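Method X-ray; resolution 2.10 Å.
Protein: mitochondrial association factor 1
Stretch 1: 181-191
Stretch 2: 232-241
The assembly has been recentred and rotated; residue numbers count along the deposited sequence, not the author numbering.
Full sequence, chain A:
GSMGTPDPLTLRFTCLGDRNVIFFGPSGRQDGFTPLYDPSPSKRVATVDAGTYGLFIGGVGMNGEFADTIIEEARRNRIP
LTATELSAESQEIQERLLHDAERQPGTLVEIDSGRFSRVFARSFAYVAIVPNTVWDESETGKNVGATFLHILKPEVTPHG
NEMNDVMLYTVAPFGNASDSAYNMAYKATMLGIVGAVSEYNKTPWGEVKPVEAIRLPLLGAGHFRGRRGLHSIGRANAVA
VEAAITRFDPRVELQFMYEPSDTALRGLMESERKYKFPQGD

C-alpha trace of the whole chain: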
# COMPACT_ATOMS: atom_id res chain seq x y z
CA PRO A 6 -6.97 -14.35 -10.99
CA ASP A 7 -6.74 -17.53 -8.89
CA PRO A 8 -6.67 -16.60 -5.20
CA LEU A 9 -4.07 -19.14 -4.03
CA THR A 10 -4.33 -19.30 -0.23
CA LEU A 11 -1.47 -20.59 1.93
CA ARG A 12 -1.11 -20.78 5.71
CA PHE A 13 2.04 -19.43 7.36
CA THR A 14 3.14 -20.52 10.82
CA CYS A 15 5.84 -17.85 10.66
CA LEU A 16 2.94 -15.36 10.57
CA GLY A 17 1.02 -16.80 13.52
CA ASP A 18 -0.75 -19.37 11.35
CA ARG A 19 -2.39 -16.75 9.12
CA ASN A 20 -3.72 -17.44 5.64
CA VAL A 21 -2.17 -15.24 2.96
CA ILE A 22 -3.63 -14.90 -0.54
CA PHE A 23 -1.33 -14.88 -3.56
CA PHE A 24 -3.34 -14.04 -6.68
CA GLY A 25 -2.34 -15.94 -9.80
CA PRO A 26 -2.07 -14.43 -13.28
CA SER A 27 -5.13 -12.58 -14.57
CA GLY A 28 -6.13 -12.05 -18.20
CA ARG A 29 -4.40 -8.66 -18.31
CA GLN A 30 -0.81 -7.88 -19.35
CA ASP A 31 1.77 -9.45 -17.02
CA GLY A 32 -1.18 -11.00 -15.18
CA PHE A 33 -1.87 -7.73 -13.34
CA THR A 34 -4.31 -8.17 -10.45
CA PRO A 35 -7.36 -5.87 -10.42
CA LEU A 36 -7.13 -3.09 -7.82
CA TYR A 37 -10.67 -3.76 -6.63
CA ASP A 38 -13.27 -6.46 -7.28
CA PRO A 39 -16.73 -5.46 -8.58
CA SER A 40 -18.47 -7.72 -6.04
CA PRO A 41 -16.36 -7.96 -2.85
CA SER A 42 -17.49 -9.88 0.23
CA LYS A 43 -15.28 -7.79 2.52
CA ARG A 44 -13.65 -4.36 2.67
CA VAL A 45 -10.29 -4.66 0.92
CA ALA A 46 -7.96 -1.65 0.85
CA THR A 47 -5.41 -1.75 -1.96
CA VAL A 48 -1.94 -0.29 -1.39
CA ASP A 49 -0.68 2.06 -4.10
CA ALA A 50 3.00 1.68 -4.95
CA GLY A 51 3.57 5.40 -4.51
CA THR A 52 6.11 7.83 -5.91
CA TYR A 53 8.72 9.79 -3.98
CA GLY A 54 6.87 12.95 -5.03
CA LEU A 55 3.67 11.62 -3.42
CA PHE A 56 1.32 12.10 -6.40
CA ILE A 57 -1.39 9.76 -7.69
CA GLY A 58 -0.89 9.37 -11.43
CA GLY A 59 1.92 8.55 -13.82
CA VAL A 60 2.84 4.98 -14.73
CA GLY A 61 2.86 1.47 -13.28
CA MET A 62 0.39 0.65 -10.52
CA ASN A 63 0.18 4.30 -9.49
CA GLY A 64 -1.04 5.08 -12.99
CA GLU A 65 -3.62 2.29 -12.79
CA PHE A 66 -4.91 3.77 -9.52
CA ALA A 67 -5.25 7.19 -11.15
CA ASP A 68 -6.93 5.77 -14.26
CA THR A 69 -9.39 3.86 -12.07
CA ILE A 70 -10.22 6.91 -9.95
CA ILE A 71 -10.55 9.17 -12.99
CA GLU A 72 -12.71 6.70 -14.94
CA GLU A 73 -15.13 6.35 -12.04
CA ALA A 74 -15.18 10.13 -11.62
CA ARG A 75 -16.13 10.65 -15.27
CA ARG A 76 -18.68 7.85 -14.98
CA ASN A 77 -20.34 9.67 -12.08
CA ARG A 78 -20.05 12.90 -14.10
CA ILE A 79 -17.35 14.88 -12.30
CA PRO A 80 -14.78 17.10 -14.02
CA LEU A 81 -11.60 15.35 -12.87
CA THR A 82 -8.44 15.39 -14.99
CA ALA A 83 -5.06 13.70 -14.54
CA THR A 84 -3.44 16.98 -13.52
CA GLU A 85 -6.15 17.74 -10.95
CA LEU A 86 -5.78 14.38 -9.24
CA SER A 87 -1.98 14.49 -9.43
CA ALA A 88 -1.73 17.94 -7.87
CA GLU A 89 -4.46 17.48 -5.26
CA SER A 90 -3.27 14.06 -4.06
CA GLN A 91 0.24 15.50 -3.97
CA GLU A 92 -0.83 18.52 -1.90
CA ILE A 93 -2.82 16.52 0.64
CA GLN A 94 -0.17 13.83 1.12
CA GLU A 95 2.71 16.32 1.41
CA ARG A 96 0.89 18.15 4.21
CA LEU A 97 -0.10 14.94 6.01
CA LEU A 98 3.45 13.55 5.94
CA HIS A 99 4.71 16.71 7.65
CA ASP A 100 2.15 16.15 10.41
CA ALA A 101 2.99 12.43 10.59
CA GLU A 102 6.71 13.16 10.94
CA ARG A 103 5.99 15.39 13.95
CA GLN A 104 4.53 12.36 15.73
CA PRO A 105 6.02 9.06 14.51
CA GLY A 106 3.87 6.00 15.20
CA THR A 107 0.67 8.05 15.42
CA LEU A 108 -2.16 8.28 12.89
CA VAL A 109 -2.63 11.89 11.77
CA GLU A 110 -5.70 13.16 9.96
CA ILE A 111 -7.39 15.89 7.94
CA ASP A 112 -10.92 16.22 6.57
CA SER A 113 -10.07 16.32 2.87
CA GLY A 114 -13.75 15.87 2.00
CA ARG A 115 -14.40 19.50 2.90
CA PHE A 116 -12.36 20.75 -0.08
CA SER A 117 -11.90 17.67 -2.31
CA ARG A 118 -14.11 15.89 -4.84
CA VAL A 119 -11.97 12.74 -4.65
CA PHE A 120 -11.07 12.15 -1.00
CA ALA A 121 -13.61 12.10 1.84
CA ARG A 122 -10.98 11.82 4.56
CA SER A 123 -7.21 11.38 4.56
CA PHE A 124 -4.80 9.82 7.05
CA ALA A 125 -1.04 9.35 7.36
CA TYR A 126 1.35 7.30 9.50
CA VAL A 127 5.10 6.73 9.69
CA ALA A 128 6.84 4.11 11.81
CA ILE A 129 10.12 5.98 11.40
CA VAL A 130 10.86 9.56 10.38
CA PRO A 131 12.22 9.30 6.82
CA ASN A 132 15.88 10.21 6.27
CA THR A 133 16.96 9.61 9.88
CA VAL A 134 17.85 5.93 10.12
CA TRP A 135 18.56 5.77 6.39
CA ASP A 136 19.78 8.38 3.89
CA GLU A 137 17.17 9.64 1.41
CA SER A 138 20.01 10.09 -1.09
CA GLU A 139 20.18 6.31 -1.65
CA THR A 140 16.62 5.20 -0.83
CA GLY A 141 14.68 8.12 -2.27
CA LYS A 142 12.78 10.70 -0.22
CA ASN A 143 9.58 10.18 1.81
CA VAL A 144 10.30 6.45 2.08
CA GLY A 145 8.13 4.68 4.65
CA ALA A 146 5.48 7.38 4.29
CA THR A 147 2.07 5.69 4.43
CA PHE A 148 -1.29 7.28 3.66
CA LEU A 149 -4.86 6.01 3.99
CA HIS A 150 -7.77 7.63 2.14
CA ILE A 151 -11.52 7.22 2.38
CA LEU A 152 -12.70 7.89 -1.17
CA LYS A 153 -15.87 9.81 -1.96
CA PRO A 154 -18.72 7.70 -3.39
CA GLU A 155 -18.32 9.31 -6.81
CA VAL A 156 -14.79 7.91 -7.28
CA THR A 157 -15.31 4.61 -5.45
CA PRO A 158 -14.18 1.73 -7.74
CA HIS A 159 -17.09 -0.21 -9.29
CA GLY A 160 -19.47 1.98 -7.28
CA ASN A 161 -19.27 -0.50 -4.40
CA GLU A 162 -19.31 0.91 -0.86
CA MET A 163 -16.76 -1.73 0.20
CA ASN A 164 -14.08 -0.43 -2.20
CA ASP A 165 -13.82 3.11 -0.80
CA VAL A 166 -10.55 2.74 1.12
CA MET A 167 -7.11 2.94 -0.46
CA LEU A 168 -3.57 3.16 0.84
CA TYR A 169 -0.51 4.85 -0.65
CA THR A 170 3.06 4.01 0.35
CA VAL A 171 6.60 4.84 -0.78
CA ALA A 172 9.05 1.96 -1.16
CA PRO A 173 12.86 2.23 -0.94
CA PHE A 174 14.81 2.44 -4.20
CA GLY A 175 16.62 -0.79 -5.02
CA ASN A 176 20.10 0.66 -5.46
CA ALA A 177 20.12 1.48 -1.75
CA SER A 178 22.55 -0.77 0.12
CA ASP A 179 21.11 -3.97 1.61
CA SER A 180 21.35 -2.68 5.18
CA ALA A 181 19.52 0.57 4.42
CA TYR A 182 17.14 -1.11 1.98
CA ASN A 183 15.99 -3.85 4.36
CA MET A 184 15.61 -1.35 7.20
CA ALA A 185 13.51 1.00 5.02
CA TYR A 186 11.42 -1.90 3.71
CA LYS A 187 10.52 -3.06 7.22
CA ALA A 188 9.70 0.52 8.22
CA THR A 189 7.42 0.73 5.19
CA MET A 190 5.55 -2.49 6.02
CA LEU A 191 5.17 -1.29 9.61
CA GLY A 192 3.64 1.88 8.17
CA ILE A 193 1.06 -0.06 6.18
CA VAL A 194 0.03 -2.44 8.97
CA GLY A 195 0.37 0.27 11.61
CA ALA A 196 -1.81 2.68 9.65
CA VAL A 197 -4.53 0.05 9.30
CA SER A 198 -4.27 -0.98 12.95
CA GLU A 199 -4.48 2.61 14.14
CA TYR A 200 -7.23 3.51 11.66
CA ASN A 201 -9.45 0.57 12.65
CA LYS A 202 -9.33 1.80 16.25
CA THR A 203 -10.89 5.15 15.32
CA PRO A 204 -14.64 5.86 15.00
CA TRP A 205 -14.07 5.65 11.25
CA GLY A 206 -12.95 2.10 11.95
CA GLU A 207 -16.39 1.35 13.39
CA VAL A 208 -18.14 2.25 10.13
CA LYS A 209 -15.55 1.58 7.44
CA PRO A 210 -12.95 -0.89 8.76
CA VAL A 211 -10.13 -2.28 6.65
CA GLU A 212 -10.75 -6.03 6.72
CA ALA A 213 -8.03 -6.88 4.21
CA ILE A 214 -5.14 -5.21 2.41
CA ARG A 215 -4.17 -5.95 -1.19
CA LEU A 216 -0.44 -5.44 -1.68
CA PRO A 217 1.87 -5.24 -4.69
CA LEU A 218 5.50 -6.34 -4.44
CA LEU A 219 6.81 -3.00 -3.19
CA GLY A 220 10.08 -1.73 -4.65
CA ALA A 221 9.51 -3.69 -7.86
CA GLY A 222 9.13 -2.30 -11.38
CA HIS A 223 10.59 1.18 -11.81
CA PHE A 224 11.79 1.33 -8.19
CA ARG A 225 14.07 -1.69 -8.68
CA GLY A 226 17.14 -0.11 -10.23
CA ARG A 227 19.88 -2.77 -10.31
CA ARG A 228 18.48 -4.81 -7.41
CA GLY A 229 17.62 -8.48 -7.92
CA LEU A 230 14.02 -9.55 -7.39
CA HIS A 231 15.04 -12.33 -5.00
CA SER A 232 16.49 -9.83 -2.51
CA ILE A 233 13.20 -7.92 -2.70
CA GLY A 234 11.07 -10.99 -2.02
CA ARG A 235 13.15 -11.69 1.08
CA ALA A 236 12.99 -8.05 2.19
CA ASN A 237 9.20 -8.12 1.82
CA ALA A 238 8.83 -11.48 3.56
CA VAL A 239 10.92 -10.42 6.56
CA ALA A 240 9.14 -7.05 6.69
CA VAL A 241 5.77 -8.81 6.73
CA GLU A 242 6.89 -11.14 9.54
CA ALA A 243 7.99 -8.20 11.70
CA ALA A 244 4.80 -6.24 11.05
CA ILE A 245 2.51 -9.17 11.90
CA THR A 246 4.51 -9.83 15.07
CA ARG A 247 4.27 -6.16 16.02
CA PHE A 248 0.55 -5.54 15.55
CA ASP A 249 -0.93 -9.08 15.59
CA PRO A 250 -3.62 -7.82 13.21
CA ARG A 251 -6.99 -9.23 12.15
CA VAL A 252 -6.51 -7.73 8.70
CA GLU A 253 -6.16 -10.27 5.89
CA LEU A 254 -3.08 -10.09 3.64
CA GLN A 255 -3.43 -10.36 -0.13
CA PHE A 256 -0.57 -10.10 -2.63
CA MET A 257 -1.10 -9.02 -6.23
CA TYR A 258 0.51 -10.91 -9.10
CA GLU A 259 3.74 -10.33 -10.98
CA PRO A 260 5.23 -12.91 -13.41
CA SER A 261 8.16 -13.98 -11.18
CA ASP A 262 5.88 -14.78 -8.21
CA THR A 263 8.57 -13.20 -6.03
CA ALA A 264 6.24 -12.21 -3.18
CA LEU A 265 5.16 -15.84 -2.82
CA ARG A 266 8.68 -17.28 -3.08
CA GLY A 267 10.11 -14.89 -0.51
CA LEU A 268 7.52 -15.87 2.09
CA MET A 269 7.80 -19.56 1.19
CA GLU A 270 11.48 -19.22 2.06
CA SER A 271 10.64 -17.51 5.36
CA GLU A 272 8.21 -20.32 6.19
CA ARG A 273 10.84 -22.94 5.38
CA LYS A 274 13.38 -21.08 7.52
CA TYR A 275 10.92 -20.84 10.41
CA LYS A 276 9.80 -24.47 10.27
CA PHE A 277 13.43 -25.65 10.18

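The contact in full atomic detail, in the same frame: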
# COMPACT_ATOMS: atom_id res chain seq x y z
N ALA A 181 20.46 -0.54 4.44
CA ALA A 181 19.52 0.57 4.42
C ALA A 181 18.20 0.16 3.77
O ALA A 181 17.13 0.56 4.21
CB ALA A 181 20.11 1.76 3.69
N TYR A 182 18.31 -0.65 2.72
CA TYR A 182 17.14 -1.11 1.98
C TYR A 182 16.21 -1.95 2.86
O TYR A 182 15.01 -1.68 2.94
CB TYR A 182 17.57 -1.93 0.76
CG TYR A 182 16.44 -2.32 -0.16
CD1 TYR A 182 15.98 -1.45 -1.13
CD2 TYR A 182 15.82 -3.56 -0.05
CE1 TYR A 182 14.94 -1.80 -1.97
CE2 TYR A 182 14.78 -3.92 -0.88
CZ TYR A 182 14.35 -3.03 -1.85
OH TYR A 182 13.31 -3.38 -2.68
N ASN A 183 16.77 -2.97 3.50
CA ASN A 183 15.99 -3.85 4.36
C ASN A 183 15.34 -3.08 5.50
O ASN A 183 14.17 -3.31 5.84
CB ASN A 183 16.88 -4.97 4.93
CG ASN A 183 17.30 -5.97 3.88
OD1 ASN A 183 16.61 -6.18 2.88
ND2 ASN A 183 18.45 -6.61 4.11
N MET A 184 16.10 -2.17 6.10
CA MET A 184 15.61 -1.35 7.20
C MET A 184 14.44 -0.46 6.75
O MET A 184 13.45 -0.32 7.47
CB MET A 184 16.75 -0.50 7.75
CG MET A 184 16.56 -0.05 9.19
SD MET A 184 18.10 0.57 9.91
CE MET A 184 19.11 -0.91 9.98
N ALA A 185 14.56 0.13 5.57
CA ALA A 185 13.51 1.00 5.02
C ALA A 185 12.28 0.18 4.65
O ALA A 185 11.15 0.64 4.82
CB ALA A 185 14.04 1.77 3.81
N TYR A 186 12.50 -1.02 4.13
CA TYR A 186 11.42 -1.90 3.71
C TYR A 186 10.56 -2.34 4.90
O TYR A 186 9.34 -2.37 4.82
CB TYR A 186 11.97 -3.13 2.98
CG TYR A 186 11.06 -3.66 1.89
CD1 TYR A 186 9.84 -4.26 2.19
CD2 TYR A 186 11.43 -3.57 0.55
CE1 TYR A 186 9.01 -4.75 1.18
CE2 TYR A 186 10.61 -4.05 -0.45
CZ TYR A 186 9.40 -4.64 -0.13
OH TYR A 186 8.59 -5.12 -1.14
N LYS A 187 11.22 -2.67 6.00
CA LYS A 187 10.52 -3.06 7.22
C LYS A 187 9.72 -1.88 7.78
O LYS A 187 8.58 -2.04 8.22
CB LYS A 187 11.50 -3.57 8.27
CG LYS A 187 12.21 -4.85 7.88
CD LYS A 187 13.38 -5.13 8.81
CE LYS A 187 14.17 -6.35 8.37
NZ LYS A 187 15.57 -6.34 8.86
N ALA A 188 10.35 -0.71 7.78
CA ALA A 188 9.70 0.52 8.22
C ALA A 188 8.45 0.80 7.39
O ALA A 188 7.43 1.26 7.91
CB ALA A 188 10.66 1.69 8.12
N THR A 189 8.54 0.52 6.10
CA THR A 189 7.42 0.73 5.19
C THR A 189 6.26 -0.22 5.50
O THR A 189 5.10 0.19 5.54
CB THR A 189 7.85 0.54 3.72
OG1 THR A 189 8.90 1.47 3.41
CG2 THR A 189 6.68 0.78 2.77
N MET A 190 6.58 -1.50 5.71
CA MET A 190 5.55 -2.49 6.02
C MET A 190 4.90 -2.19 7.37
O MET A 190 3.70 -2.39 7.54
CB MET A 190 6.13 -3.90 6.01
CG MET A 190 5.08 -5.00 6.01
SD MET A 190 3.98 -4.92 4.57
CE MET A 190 5.13 -5.25 3.24
N LEU A 191 5.70 -1.72 8.32
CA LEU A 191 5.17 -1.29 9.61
C LEU A 191 4.20 -0.12 9.43
O LEU A 191 3.21 -0.00 10.15
CB LEU A 191 6.30 -0.88 10.56
CG LEU A 191 7.11 -1.99 11.24
CD1 LEU A 191 8.19 -1.38 12.12
CD2 LEU A 191 6.22 -2.91 12.06
N SER A 232 16.18 -10.62 -3.71
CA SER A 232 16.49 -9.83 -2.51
C SER A 232 15.28 -9.02 -2.06
O SER A 232 15.17 -8.67 -0.89
CB SER A 232 17.67 -8.91 -2.78
OG SER A 232 17.35 -7.93 -3.75
N ILE A 233 14.39 -8.72 -3.00
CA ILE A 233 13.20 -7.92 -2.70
C ILE A 233 12.10 -8.80 -2.11
O ILE A 233 11.35 -8.36 -1.23
CB ILE A 233 12.68 -7.21 -3.97
CG1 ILE A 233 13.73 -6.21 -4.45
CG2 ILE A 233 11.34 -6.52 -3.69
CD1 ILE A 233 13.32 -5.37 -5.64
N GLY A 234 12.00 -10.04 -2.58
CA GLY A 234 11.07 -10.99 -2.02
C GLY A 234 11.40 -11.29 -0.57
O GLY A 234 10.50 -11.37 0.28
N ARG A 235 12.69 -11.43 -0.28
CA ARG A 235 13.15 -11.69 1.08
C ARG A 235 12.93 -10.47 1.98
O ARG A 235 12.54 -10.61 3.14
CB ARG A 235 14.63 -12.07 1.07
CG ARG A 235 14.94 -13.36 0.32
CD ARG A 235 14.26 -14.56 0.94
NE ARG A 235 14.55 -14.67 2.38
CZ ARG A 235 13.64 -14.70 3.35
NH1 ARG A 235 14.04 -14.79 4.61
NH2 ARG A 235 12.34 -14.63 3.08
N ALA A 236 13.19 -9.29 1.44
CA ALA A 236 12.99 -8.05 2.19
C ALA A 236 11.51 -7.89 2.56
O ALA A 236 11.18 -7.51 3.68
CB ALA A 236 13.46 -6.86 1.38
N ASN A 237 10.64 -8.19 1.60
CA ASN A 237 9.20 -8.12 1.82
C ASN A 237 8.73 -9.16 2.83
O ASN A 237 7.96 -8.86 3.73
CB ASN A 237 8.45 -8.30 0.50
CG ASN A 237 6.95 -8.39 0.69
OD1 ASN A 237 6.28 -7.39 0.94
ND2 ASN A 237 6.41 -9.60 0.57
N ALA A 238 9.21 -10.39 2.67
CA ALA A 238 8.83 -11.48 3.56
C ALA A 238 9.20 -11.17 5.00
O ALA A 238 8.37 -11.29 5.90
CB ALA A 238 9.48 -12.78 3.12
N VAL A 239 10.44 -10.75 5.22
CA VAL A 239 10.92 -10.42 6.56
C VAL A 239 10.18 -9.20 7.12
O VAL A 239 9.91 -9.14 8.32
CB VAL A 239 12.44 -10.16 6.55
CG1 VAL A 239 12.91 -9.59 7.88
CG2 VAL A 239 13.19 -11.45 6.24
N ALA A 240 9.87 -8.24 6.26
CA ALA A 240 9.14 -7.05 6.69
C ALA A 240 7.72 -7.41 7.12
O ALA A 240 7.20 -6.86 8.09
CB ALA A 240 9.10 -6.01 5.57
N VAL A 241 7.11 -8.34 6.39
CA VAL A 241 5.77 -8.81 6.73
C VAL A 241 5.77 -9.54 8.07
O VAL A 241 4.88 -9.34 8.89
CB VAL A 241 5.21 -9.73 5.63
CG1 VAL A 241 3.97 -10.49 6.11
CG2 VAL A 241 4.86 -8.91 4.38
O HOH W 1 8.35 -4.65 9.30

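Two helices of mitochondrial association factor 1 pack here with their axes 8.4 Å apart at closest approach and their N-to-C directions 46° apart. The contact buries 511 Å² in all, and three residues cover the most surface: Tyr186 and Met190 from the first stretch, Ala240 from the second. The first helix contributes mainly long side chains; on the second, Ala236 and Ala240 point toward it, flanked by larger residues such as Ile233 and Asn237. At Lys187 and Ala240 the CA atoms are just 4.3 Å apart.

Tyr186 is the knob. Its side chain sits in a hole formed by Ile233, Ala236, Asn237 and Ala240, the i, i+3, i+4, i+7 pattern of one helical face. The ring lies against the backbone as much as against side chains: Tyr186 CE1 comes within 3.4 Å of Asn237 CA. Over one face stands the methyl of Ala236, with CB 4.2 Å from the centroid of the Tyr186 ring and 23° off the ring normal, a CH-pi contact. A chi1 of -148°, between rotamer wells, carries the ring into this site, and its hydroxyl is hydrogen-bonded elsewhere in the structure, so the polar end is not stranded in the packing.

Ala240 is the second rule: a methyl pointing toward the partner helix and set directly on its backbone. Its CB lies 3.7 Å from Tyr186 O and 3.7 Å from Lys187 CA, and the same CB meets Met190 CB at 3.7 Å. Here the methyl itself makes the contact with the main chain. Beside it, water 1 donates hydrogen bonds to Lys187 O and Ala240 O, each 2.8 Å from the water oxygen, and so links the two backbones where no direct hydrogen bond crosses.

Met190 closes the far end by bending along the second helix. With chi1 t and both chi2 and chi3 p, it brings CG to 3.5 Å from Ala240 O, while its terminal CE reaches 3.8 Å from Val241 CG2 and 3.3 Å from Asn237 OD1.

One turn before Tyr186, Tyr182 repeats the aromatic theme differently. Ala236 CB approaches the edge of its ring, 3.9 Å from Tyr182 CE2, so this one methyl meets one tyrosine at the edge and the next over a face. Farther out, the aliphatic part of Lys187 extends the apolar packing, its CE 3.5 Å from Val239 CG1. The rule to read here is that alanine methyls pointing at the partner helix can accompany as much covered surface as the large side chains packed around them.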